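Leucyl aminopeptidase (Trypanosoma brucei brucei, PDB 5NTD) probably removes N-terminal amino acids, leucine among them, from peptides as a manganese-bound M17 aminopeptidase, here inhibited by bestatin. Local coordinates at residues G[68-74]-G[85-89]; G[258-262]-G[348-352]; G[431-437]-G[510-516]. One frame throughout, in Å; residues are numbered along the deposited sequence. Where two conformers were deposited one is given.

Contact 1. Residues G[68-74]-G[85-89]; sequences NPAVAEA and GVLVE
Val-86 packs against the first turns of helix 69-74, its CB 4.1 Å from Ala-70 CB, its CG1 4.0 Å from Ala-74 CB and its CG2 4.0 Å from Val-71 CG2. Its strand, 85-89, is extended and runs antiparallel to the helix (177°), the two axes 8.1 Å apart. Ala-70 and Ala-74, one turn apart, both point at the strand, and their small methyls admit this close approach; Ala-70 CA is 6.3 Å from Val-86 CA. Beta-branched valines suit the strand: Val-86 (m) and Val-88 (t) face the helix, and Val-88 CG2 meets Val-71 CG2 at 4.2 Å. Asn-68 is the N-cap: with chi1 p, its OD1 accepts from Val-71 N (3.1 Å) and weakly from Ala-70 N (2.9 Å), while its ND2 rests 3.4 Å from Val-88 CG1. No hydrogen bond joins the segments. This is helix-on-sheet packing in the macro-like N-terminal domain: Gly-85 O accepts from Arg-101 of a second subunit, and edge strand 83-89 pairs antiparallel with strand 99-107, where Ala-74 also reaches Val-104.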
ATOM      1  N   ASN G  68     -35.822 -47.645  -3.273  1.00 37.37           N
ATOM      2  CA  ASN G  68     -36.447 -48.200  -4.466  1.00 35.54           C
ATOM      3  C   ASN G  68     -35.439 -48.120  -5.611  1.00 34.67           C
ATOM      4  O   ASN G  68     -34.303 -47.733  -5.385  1.00 38.06           O
ATOM      5  CB  ASN G  68     -37.761 -47.485  -4.769  1.00 37.04           C
ATOM      6  CG  ASN G  68     -37.571 -46.182  -5.519  1.00 39.09           C
ATOM      7  OD1 ASN G  68     -36.462 -45.668  -5.643  1.00 41.10           O
ATOM      8  ND2 ASN G  68     -38.668 -45.634  -6.022  1.00 40.49           N
ATOM      9  N   PRO G  69     -35.826 -48.479  -6.838  1.00 33.60           N
ATOM     10  CA  PRO G  69     -34.792 -48.532  -7.892  1.00 33.89           C
ATOM     11  C   PRO G  69     -34.219 -47.180  -8.321  1.00 35.54           C
ATOM     12  O   PRO G  69     -33.078 -47.109  -8.794  1.00 36.69           O
ATOM     13  CB  PRO G  69     -35.542 -49.164  -9.077  1.00 33.83           C
ATOM     14  CG  PRO G  69     -36.622 -49.973  -8.416  1.00 33.25           C
ATOM     15  CD  PRO G  69     -37.063 -49.164  -7.248  1.00 32.16           C
ATOM     16  N   ALA G  70     -34.988 -46.131  -8.114  1.00 33.34           N
ATOM     17  CA  ALA G  70     -34.498 -44.761  -8.379  1.00 34.54           C
ATOM     18  C   ALA G  70     -33.376 -44.373  -7.407  1.00 33.76           C
ATOM     19  O   ALA G  70     -32.343 -43.822  -7.782  1.00 35.86           O
ATOM     20  CB  ALA G  70     -35.645 -43.761  -8.285  1.00 36.17           C
ATOM     21  N   VAL G  71     -33.596 -44.712  -6.156  1.00 32.35           N
ATOM     22  CA  VAL G  71     -32.611 -44.484  -5.105  1.00 32.65           C
ATOM     23  C   VAL G  71     -31.333 -45.285  -5.376  1.00 32.42           C
ATOM     24  O   VAL G  71     -30.221 -44.803  -5.196  1.00 33.24           O
ATOM     25  CB  VAL G  71     -33.162 -44.833  -3.725  1.00 31.47           C
ATOM     26  CG1 VAL G  71     -32.074 -44.655  -2.668  1.00 32.07           C
ATOM     27  CG2 VAL G  71     -34.348 -43.948  -3.391  1.00 31.24           C
ATOM     28  N   ALA G  72     -31.518 -46.501  -5.833  1.00 32.39           N
ATOM     29  CA  ALA G  72     -30.389 -47.343  -6.243  1.00 32.62           C
ATOM     30  C   ALA G  72     -29.612 -46.654  -7.358  1.00 34.10           C
ATOM     31  O   ALA G  72     -28.372 -46.658  -7.377  1.00 34.81           O
ATOM     32  CB  ALA G  72     -30.859 -48.715  -6.715  1.00 31.67           C
ATOM     33  N   GLU G  73     -30.342 -46.066  -8.289  1.00 34.17           N
ATOM     34  CA  GLU G  73     -29.688 -45.336  -9.413  1.00 36.25           C
ATOM     35  C   GLU G  73     -28.967 -44.067  -8.887  1.00 35.48           C
ATOM     36  O   GLU G  73     -27.883 -43.719  -9.360  1.00 34.41           O
ATOM     37  CB  GLU G  73     -30.685 -44.972 -10.494  1.00 36.55           C
ATOM     38  CG  GLU G  73     -30.080 -44.383 -11.762  1.00 38.46           C
ATOM     39  CD  GLU G  73     -29.132 -45.308 -12.496  1.00 40.03           C
ATOM     40  OE1 GLU G  73     -29.112 -46.502 -12.161  1.00 46.36           O
ATOM     41  OE2 GLU G  73     -28.371 -44.858 -13.388  1.00 38.39           O
ATOM     42  N   ALA G  74     -29.569 -43.411  -7.905  1.00 33.13           N
ATOM     43  CA  ALA G  74     -28.936 -42.235  -7.282  1.00 33.63           C
ATOM     44  C   ALA G  74     -27.584 -42.604  -6.695  1.00 33.63           C
ATOM     45  O   ALA G  74     -26.602 -41.879  -6.829  1.00 33.85           O
ATOM     46  CB  ALA G  74     -29.816 -41.640  -6.202  1.00 34.48           C
ATOM     47  N   GLY G  85     -30.286 -36.317  -6.123  1.00 31.39           N
ATOM     48  CA  GLY G  85     -31.681 -36.386  -5.662  1.00 31.28           C
ATOM     49  C   GLY G  85     -32.587 -37.088  -6.675  1.00 31.56           C
ATOM     50  O   GLY G  85     -32.457 -36.930  -7.902  1.00 29.15           O
ATOM     51  N   VAL G  86     -33.495 -37.876  -6.130  1.00 32.15           N
ATOM     52  CA  VAL G  86     -34.534 -38.578  -6.936  1.00 32.08           C
ATOM     53  C   VAL G  86     -35.893 -38.515  -6.255  1.00 33.15           C
ATOM     54  O   VAL G  86     -36.002 -38.510  -5.015  1.00 31.31           O
ATOM     55  CB  VAL G  86     -34.231 -40.050  -7.197  1.00 29.98           C
ATOM     56  CG1 VAL G  86     -33.036 -40.190  -8.100  1.00 29.38           C
ATOM     57  CG2 VAL G  86     -34.029 -40.789  -5.891  1.00 30.62           C
ATOM     58  N   LEU G  87     -36.916 -38.418  -7.095  1.00 33.08           N
ATOM     59  CA  LEU G  87     -38.315 -38.446  -6.597  1.00 33.72           C
ATOM     60  C   LEU G  87     -38.785 -39.867  -6.448  1.00 33.18           C
ATOM     61  O   LEU G  87     -38.489 -40.719  -7.274  1.00 32.44           O
ATOM     62  CB  LEU G  87     -39.274 -37.708  -7.548  1.00 33.87           C
ATOM     63  CG  LEU G  87     -39.148 -36.188  -7.597  1.00 34.16           C
ATOM     64  CD1 LEU G  87     -40.150 -35.698  -8.620  1.00 36.10           C
ATOM     65  CD2 LEU G  87     -39.406 -35.518  -6.255  1.00 33.81           C
ATOM     66  N   VAL G  88     -39.521 -40.100  -5.388  1.00 34.17           N
ATOM     67  CA  VAL G  88     -40.202 -41.374  -5.190  1.00 36.50           C
ATOM     68  C   VAL G  88     -41.692 -41.093  -4.972  1.00 40.89           C
ATOM     69  O   VAL G  88     -42.094 -40.447  -4.008  1.00 40.59           O
ATOM     70  CB  VAL G  88     -39.656 -42.144  -3.979  1.00 37.79           C
ATOM     71  CG1 VAL G  88     -40.318 -43.503  -3.869  1.00 38.74           C
ATOM     72  CG2 VAL G  88     -38.149 -42.341  -4.096  1.00 39.50           C
ATOM     73  N   GLU G  89     -42.489 -41.567  -5.909  1.00 47.07           N
ATOM     74  CA  GLU G  89     -43.964 -41.366  -5.885  1.00 50.22           C
ATOM     75  C   GLU G  89     -44.673 -42.305  -4.904  1.00 50.19           C
ATOM     76  O   GLU G  89     -44.318 -43.501  -4.806  1.00 51.34           O
ATOM     77  CB  GLU G  89     -44.561 -41.553  -7.279  1.00 53.64           C
ATOM     78  CG  GLU G  89     -45.856 -40.773  -7.483  1.00 58.26           C
ATOM     79  CD  GLU G  89     -46.364 -40.855  -8.902  1.00 64.69           C
ATOM     80  OE1 GLU G  89     -45.703 -41.509  -9.754  1.00 71.03           O
ATOM     81  OE2 GLU G  89     -47.441 -40.280  -9.168  1.00 67.64           O
TER

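Contact 2. Residues G[258-262]-G[348-352]; sequences SVGKA and PKSYR
This is a water-bridged helix-to-loop contact in the mixed alpha/beta catalytic domain of the M17 (cytosol aminopeptidase) family, where the C-terminal part of helix 254-260 meets the irregular loop between strands 334-344 and 356-358. Tyr-351 anchors it. Its chi1 of 83° sets a face of the ring against Val-259 CA, 4.1 Å from the ring centroid and 18° off the normal, a CH-pi contact; Val-259 CG2 adds an apolar touch to Tyr-351 CZ at 3.7 Å. The aromatic suits this buried place because its hydroxyl is also satisfied, by Thr-370 O; the Tyr-351 side chain, itself about 7 Å from a bound manganese ion, packs on Glu-373, a ligand of the metals. Two register points set the backbones: Ser-258 and Tyr-351 have CA atoms 5.6 Å apart, Ala-262 and Lys-349 4.5 Å. The small Ala-262 permits the closer one, its CB 3.5 Å from Ser-350 N. Lys-349 (chi1 m, chi2 t) kinks at chi3 m, bringing CE 3.3 Å from Lys-261 O. No direct hydrogen bond crosses. Instead, one water accepts from Tyr-351 N (2.9 Å) and lies 2.7 Å from Ser-258 O, placed to donate; a second accepts from Lys-349 N at 2.9 Å and donates to Ala-262 O at 3.0 Å.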
ATOM      1  N   SER G 258      -7.466  -2.384  30.298  1.00 27.77           N
ATOM      2  CA  SER G 258      -6.876  -1.457  29.314  1.00 28.36           C
ATOM      3  C   SER G 258      -7.395  -1.719  27.899  1.00 29.15           C
ATOM      4  O   SER G 258      -7.713  -0.793  27.164  1.00 30.23           O
ATOM      5  CB  SER G 258      -5.367  -1.536  29.294  1.00 28.18           C
ATOM      6  OG  SER G 258      -4.818  -1.093  30.512  1.00 29.16           O
ATOM      7  N   VAL G 259      -7.517  -2.988  27.544  1.00 29.66           N
ATOM      8  CA  VAL G 259      -8.030  -3.385  26.223  1.00 28.26           C
ATOM      9  C   VAL G 259      -9.458  -2.943  26.045  1.00 28.32           C
ATOM     10  O   VAL G 259      -9.848  -2.394  24.996  1.00 27.00           O
ATOM     11  CB  VAL G 259      -7.931  -4.892  26.006  1.00 28.08           C
ATOM     12  CG1 VAL G 259      -8.742  -5.321  24.796  1.00 28.42           C
ATOM     13  CG2 VAL G 259      -6.488  -5.284  25.836  1.00 28.27           C
ATOM     14  N   GLY G 260     -10.246  -3.153  27.083  1.00 28.68           N
ATOM     15  CA  GLY G 260     -11.719  -2.922  26.984  1.00 29.04           C
ATOM     16  C   GLY G 260     -12.269  -1.543  27.310  1.00 29.30           C
ATOM     17  O   GLY G 260     -13.433  -1.258  27.037  1.00 30.05           O
ATOM     18  N   LYS G 261     -11.443  -0.690  27.884  1.00 30.85           N
ATOM     19  CA  LYS G 261     -11.958   0.559  28.543  1.00 33.36           C
ATOM     20  C   LYS G 261     -12.448   1.646  27.597  1.00 32.73           C
ATOM     21  O   LYS G 261     -13.231   2.512  27.971  1.00 32.77           O
ATOM     22  CB  LYS G 261     -10.929   1.150  29.478  1.00 34.01           C
ATOM     23  CG  LYS G 261      -9.698   1.630  28.748  1.00 35.94           C
ATOM     24  CD  LYS G 261      -8.662   2.190  29.694  1.00 36.29           C
ATOM     25  CE  LYS G 261      -7.381   2.345  28.937  1.00 37.93           C
ATOM     26  NZ  LYS G 261      -6.603   3.459  29.503  1.00 40.87           N
ATOM     27  N   ALA G 262     -12.014   1.571  26.355  1.00 32.34           N
ATOM     28  CA  ALA G 262     -12.455   2.550  25.339  1.00 32.73           C
ATOM     29  C   ALA G 262     -13.897   2.328  24.871  1.00 31.22           C
ATOM     30  O   ALA G 262     -14.525   3.250  24.351  1.00 31.72           O
ATOM     31  CB  ALA G 262     -11.527   2.525  24.128  1.00 33.13           C
ATOM     32  N   PRO G 348     -11.296   8.105  22.554  1.00 28.90           N
ATOM     33  CA  PRO G 348     -10.413   8.900  23.432  1.00 29.59           C
ATOM     34  C   PRO G 348      -9.824   8.111  24.590  1.00 29.81           C
ATOM     35  O   PRO G 348      -8.763   8.438  25.060  1.00 32.33           O
ATOM     36  CB  PRO G 348     -11.351   9.991  23.992  1.00 30.41           C
ATOM     37  CG  PRO G 348     -12.567   9.991  23.176  1.00 29.75           C
ATOM     38  CD  PRO G 348     -12.643   8.691  22.442  1.00 30.24           C
ATOM     39  N   LYS G 349     -10.538   7.092  25.048  1.00 30.69           N
ATOM     40  CA  LYS G 349     -10.037   6.245  26.142  1.00 30.82           C
ATOM     41  C   LYS G 349      -9.250   5.017  25.684  1.00 30.86           C
ATOM     42  O   LYS G 349      -8.830   4.209  26.516  1.00 29.54           O
ATOM     43  CB  LYS G 349     -11.161   5.836  27.058  1.00 33.63           C
ATOM     44  CG  LYS G 349     -11.780   7.049  27.750  1.00 36.83           C
ATOM     45  CD  LYS G 349     -12.437   6.749  29.077  1.00 39.61           C
ATOM     46  CE  LYS G 349     -13.397   5.609  29.016  1.00 41.65           C
ATOM     47  NZ  LYS G 349     -13.721   5.136  30.397  1.00 44.36           N
ATOM     48  N   SER G 350      -8.973   4.931  24.387  1.00 29.86           N
ATOM     49  CA  SER G 350      -8.190   3.808  23.845  1.00 29.51           C
ATOM     50  C   SER G 350      -6.856   3.644  24.534  1.00 28.16           C
ATOM     51  O   SER G 350      -6.111   4.606  24.700  1.00 30.70           O
ATOM     52  CB  SER G 350      -7.955   3.953  22.354  1.00 30.64           C
ATOM     53  OG  SER G 350      -9.074   3.520  21.601  1.00 30.94           O
ATOM     54  N   TYR G 351      -6.549   2.426  24.925  1.00 26.10           N
ATOM     55  CA  TYR G 351      -5.183   2.120  25.288  1.00 27.33           C
ATOM     56  C   TYR G 351      -4.304   2.322  24.031  1.00 27.83           C
ATOM     57  O   TYR G 351      -4.752   2.144  22.908  1.00 27.14           O
ATOM     58  CB  TYR G 351      -5.020   0.739  25.964  1.00 27.94           C
ATOM     59  CG  TYR G 351      -4.912  -0.516  25.117  1.00 27.60           C
ATOM     60  CD1 TYR G 351      -5.845  -0.826  24.130  1.00 27.87           C
ATOM     61  CD2 TYR G 351      -3.893  -1.434  25.360  1.00 28.60           C
ATOM     62  CE1 TYR G 351      -5.733  -1.993  23.380  1.00 27.52           C
ATOM     63  CE2 TYR G 351      -3.782  -2.597  24.626  1.00 28.19           C
ATOM     64  CZ  TYR G 351      -4.703  -2.867  23.635  1.00 27.41           C
ATOM     65  OH  TYR G 351      -4.552  -4.032  22.921  1.00 28.02           O
ATOM     66  N   ARG G 352      -3.073   2.728  24.253  1.00 28.73           N
ATOM     67  CA  ARG G 352      -2.248   3.253  23.175  1.00 29.75           C
ATOM     68  C   ARG G 352      -1.087   2.363  22.790  1.00 30.82           C
ATOM     69  O   ARG G 352      -0.653   1.511  23.559  1.00 32.17           O
ATOM     70  CB  ARG G 352      -1.654   4.598  23.552  1.00 30.24           C
ATOM     71  CG  ARG G 352      -2.673   5.619  23.985  1.00 29.95           C
ATOM     72  CD  ARG G 352      -1.925   6.848  24.443  1.00 30.12           C
ATOM     73  NE  ARG G 352      -2.832   7.837  25.018  1.00 30.24           N
ATOM     74  CZ  ARG G 352      -3.240   7.855  26.286  1.00 29.53           C
ATOM     75  NH1 ARG G 352      -4.035   8.829  26.692  1.00 29.08           N
ATOM     76  NH2 ARG G 352      -2.811   6.939  27.164  1.00 30.72           N
TER
HETATM   77  O   HOH W   1      -8.685   0.482  25.053  1.00 33.95           O
HETATM   78  O   HOH W   2     -13.079   5.869  24.246  1.00 42.61           O

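Contact 3. Residues G[431-437]-G[510-516]; sequences AGRESGE and GPALLTE
A single carboxylate oxygen, Glu-437 OE1, accepts from two backbone amides at the start of another helix: Gly-510 N at 2.8 Å and Leu-513 N at 3.0 Å. Glutamate (chi1 m, chi2 t) is long enough to reach the N terminus of helix 511-516 from beyond helix 431-435. Its OE2 accepts from a water at an unusually short 2.4 Å, which accepts from Ala-512 N at 3.2 Å; OE2 also forms a salt bridge with Arg-159. At Gly-510, the N-cap, and Gly-436 (phi 129° and 89°) a CB would jam against the preceding carbonyl O, so glycine fits. Ser-435 OG (chi1 p) accepts from Glu-437 N (3.0 Å), an ST turn at the helix end, and also donates to Ala-431 O (2.7 Å). The helices cross at 114°, axes 8.4 Å apart, a closeness suited to small residues: Leu-513 CD1 lies 4.0 Å from Ala-431 CB and 3.4 Å from Gly-432 N. Around this catalytic-domain crossing, Leu-513 packs on strand 395-400, Pro-511 on helix 314-328, and Ser-435 and Glu-516 on Leu-151 of helix 150-158.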
ATOM      1  N   ALA G 431      -8.646 -35.968  20.808  1.00 25.93           N
ATOM      2  CA  ALA G 431     -10.000 -35.428  20.954  1.00 27.14           C
ATOM      3  C   ALA G 431     -10.503 -34.704  19.688  1.00 27.60           C
ATOM      4  O   ALA G 431     -11.664 -34.794  19.303  1.00 28.00           O
ATOM      5  CB  ALA G 431     -10.064 -34.477  22.136  1.00 27.97           C
ATOM      6  N   GLY G 432      -9.591 -34.011  19.034  1.00 27.93           N
ATOM      7  CA  GLY G 432      -9.900 -33.394  17.746  1.00 28.35           C
ATOM      8  C   GLY G 432     -10.273 -34.392  16.646  1.00 29.57           C
ATOM      9  O   GLY G 432     -11.225 -34.150  15.880  1.00 29.33           O
ATOM     10  N   ARG G 433      -9.509 -35.470  16.547  1.00 28.78           N
ATOM     11  CA  ARG G 433      -9.757 -36.503  15.546  1.00 30.24           C
ATOM     12  C   ARG G 433     -11.059 -37.262  15.795  1.00 31.58           C
ATOM     13  O   ARG G 433     -11.759 -37.636  14.873  1.00 31.49           O
ATOM     14  CB  ARG G 433      -8.587 -37.462  15.449  1.00 33.19           C
ATOM     15  CG  ARG G 433      -7.396 -36.914  14.673  1.00 35.82           C
ATOM     16  CD  ARG G 433      -6.268 -37.935  14.488  1.00 38.96           C
ATOM     17  NE  ARG G 433      -5.196 -37.702  15.467  1.00 46.09           N
ATOM     18  CZ  ARG G 433      -4.931 -38.410  16.572  1.00 50.79           C
ATOM     19  NH1 ARG G 433      -5.629 -39.501  16.905  1.00 59.27           N
ATOM     20  NH2 ARG G 433      -3.941 -37.994  17.342  1.00 48.35           N
ATOM     21  N   GLU G 434     -11.346 -37.502  17.061  1.00 32.47           N
ATOM     22  CA  GLU G 434     -12.577 -38.208  17.462  0.50 33.83           C
ATOM     23  C   GLU G 434     -13.814 -37.331  17.294  1.00 33.09           C
ATOM     24  O   GLU G 434     -14.824 -37.767  16.767  1.00 31.08           O
ATOM     25  CB  GLU G 434     -12.514 -38.679  18.914  0.50 35.61           C
ATOM     26  CG  GLU G 434     -11.633 -39.899  19.129  0.50 37.15           C
ATOM     27  CD  GLU G 434     -12.219 -41.164  18.501  0.50 37.99           C
ATOM     28  OE1 GLU G 434     -13.437 -41.434  18.699  0.50 37.42           O
ATOM     29  OE2 GLU G 434     -11.441 -41.892  17.858  0.50 37.25           O
ATOM     30  N   SER G 435     -13.716 -36.085  17.760  1.00 31.45           N
ATOM     31  CA  SER G 435     -14.845 -35.132  17.687  1.00 28.67           C
ATOM     32  C   SER G 435     -15.102 -34.590  16.296  1.00 27.29           C
ATOM     33  O   SER G 435     -16.174 -34.078  16.011  1.00 27.06           O
ATOM     34  CB  SER G 435     -14.616 -33.954  18.611  1.00 29.70           C
ATOM     35  OG  SER G 435     -13.526 -33.138  18.151  1.00 28.56           O
ATOM     36  N   GLY G 436     -14.095 -34.648  15.451  1.00 25.80           N
ATOM     37  CA  GLY G 436     -14.141 -33.972  14.131  1.00 24.60           C
ATOM     38  C   GLY G 436     -13.629 -32.525  14.142  1.00 23.78           C
ATOM     39  O   GLY G 436     -13.381 -31.933  13.099  1.00 23.20           O
ATOM     40  N   GLU G 437     -13.509 -31.957  15.340  1.00 23.47           N
ATOM     41  CA  GLU G 437     -13.062 -30.552  15.540  1.00 22.69           C
ATOM     42  C   GLU G 437     -11.548 -30.543  15.646  1.00 22.63           C
ATOM     43  O   GLU G 437     -10.948 -30.461  16.722  1.00 23.35           O
ATOM     44  CB  GLU G 437     -13.793 -29.917  16.704  1.00 22.90           C
ATOM     45  CG  GLU G 437     -15.283 -29.813  16.367  1.00 23.22           C
ATOM     46  CD  GLU G 437     -16.164 -29.167  17.405  1.00 22.95           C
ATOM     47  OE1 GLU G 437     -15.661 -28.794  18.470  1.00 23.41           O
ATOM     48  OE2 GLU G 437     -17.388 -29.031  17.126  1.00 24.16           O
ATOM     49  N   GLY G 510     -15.353 -26.000  18.689  1.00 27.40           N
ATOM     50  CA  GLY G 510     -14.708 -25.870  20.003  1.00 27.26           C
ATOM     51  C   GLY G 510     -15.368 -26.664  21.116  1.00 26.55           C
ATOM     52  O   GLY G 510     -14.689 -27.411  21.843  1.00 29.03           O
ATOM     53  N   PRO G 511     -16.677 -26.501  21.301  1.00 24.80           N
ATOM     54  CA  PRO G 511     -17.336 -27.193  22.415  1.00 24.44           C
ATOM     55  C   PRO G 511     -17.262 -28.712  22.383  1.00 24.04           C
ATOM     56  O   PRO G 511     -16.920 -29.330  23.372  1.00 24.66           O
ATOM     57  CB  PRO G 511     -18.779 -26.725  22.306  1.00 24.29           C
ATOM     58  CG  PRO G 511     -18.656 -25.370  21.705  1.00 24.24           C
ATOM     59  CD  PRO G 511     -17.548 -25.491  20.709  1.00 24.30           C
ATOM     60  N   ALA G 512     -17.531 -29.302  21.239  1.00 24.89           N
ATOM     61  CA  ALA G 512     -17.464 -30.764  21.088  1.00 25.03           C
ATOM     62  C   ALA G 512     -16.040 -31.284  21.304  1.00 25.91           C
ATOM     63  O   ALA G 512     -15.826 -32.353  21.864  1.00 25.34           O
ATOM     64  CB  ALA G 512     -17.974 -31.207  19.734  1.00 25.81           C
ATOM     65  N   LEU G 513     -15.067 -30.526  20.823  1.00 26.37           N
ATOM     66  CA  LEU G 513     -13.633 -30.824  21.069  1.00 27.14           C
ATOM     67  C   LEU G 513     -13.387 -30.976  22.580  1.00 26.90           C
ATOM     68  O   LEU G 513     -12.819 -31.960  23.028  1.00 28.14           O
ATOM     69  CB  LEU G 513     -12.730 -29.717  20.526  1.00 27.12           C
ATOM     70  CG  LEU G 513     -11.225 -29.798  20.816  1.00 28.04           C
ATOM     71  CD1 LEU G 513     -10.633 -31.054  20.218  1.00 28.83           C
ATOM     72  CD2 LEU G 513     -10.556 -28.569  20.239  1.00 27.57           C
ATOM     73  N   LEU G 514     -13.835 -29.988  23.332  1.00 26.04           N
ATOM     74  CA  LEU G 514     -13.690 -30.008  24.781  1.00 26.49           C
ATOM     75  C   LEU G 514     -14.443 -31.209  25.422  1.00 26.78           C
ATOM     76  O   LEU G 514     -13.925 -31.876  26.303  1.00 27.77           O
ATOM     77  CB  LEU G 514     -14.205 -28.726  25.407  1.00 26.63           C
ATOM     78  CG  LEU G 514     -13.396 -27.465  25.148  1.00 27.31           C
ATOM     79  CD1 LEU G 514     -14.097 -26.246  25.723  1.00 27.40           C
ATOM     80  CD2 LEU G 514     -11.998 -27.595  25.754  1.00 27.44           C
ATOM     81  N   THR G 515     -15.662 -31.436  24.966  1.00 26.16           N
ATOM     82  CA  THR G 515     -16.465 -32.503  25.498  1.00 26.71           C
ATOM     83  C   THR G 515     -15.718 -33.828  25.347  1.00 28.12           C
ATOM     84  O   THR G 515     -15.615 -34.601  26.288  1.00 27.06           O
ATOM     85  CB  THR G 515     -17.830 -32.573  24.824  1.00 26.39           C
ATOM     86  OG1 THR G 515     -18.533 -31.350  25.093  1.00 25.16           O
ATOM     87  CG2 THR G 515     -18.655 -33.742  25.393  1.00 26.98           C
ATOM     88  N   GLU G 516     -15.162 -34.038  24.162  1.00 29.14           N
ATOM     89  CA  GLU G 516     -14.445 -35.265  23.852  1.00 29.57           C
ATOM     90  C   GLU G 516     -13.162 -35.335  24.662  1.00 31.49           C
ATOM     91  O   GLU G 516     -12.798 -36.397  25.197  1.00 33.76           O
ATOM     92  CB  GLU G 516     -14.189 -35.367  22.370  1.00 30.20           C
ATOM     93  CG  GLU G 516     -13.379 -36.584  21.944  1.00 32.84           C
ATOM     94  CD  GLU G 516     -14.056 -37.922  22.271  1.00 34.57           C
ATOM     95  OE1 GLU G 516     -15.305 -37.971  22.362  1.00 32.80           O
ATOM     96  OE2 GLU G 516     -13.318 -38.921  22.460  1.00 39.40           O
TER
HETATM   97  O   HOH W   3     -19.079 -28.234  18.632  1.00 28.77           O

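How the contacts relate
The three contacts come in series along the chain, each closing before the next opens. Contact 1 belongs to the N-terminal domain and its six-stranded sheet; contacts 2 and 3 both lie in the catalytic domain. Contact 3 is the most central, its centre about 10 Å from that of the chain and about 35 Å from the centre of each of the others, while contacts 1 and 2 lie on opposite sides, about 61 Å between centres. None touches another. Contact 2 alone approaches the manganese ions and bestatin. Contacts 1 and 2 are within reach of neighbouring subunits in the six-chain assembly, whereas contact 3 packs catalytic-domain helices against helix 150-158, from the N-terminal domain's sequence range, and so lies where the two parts meet.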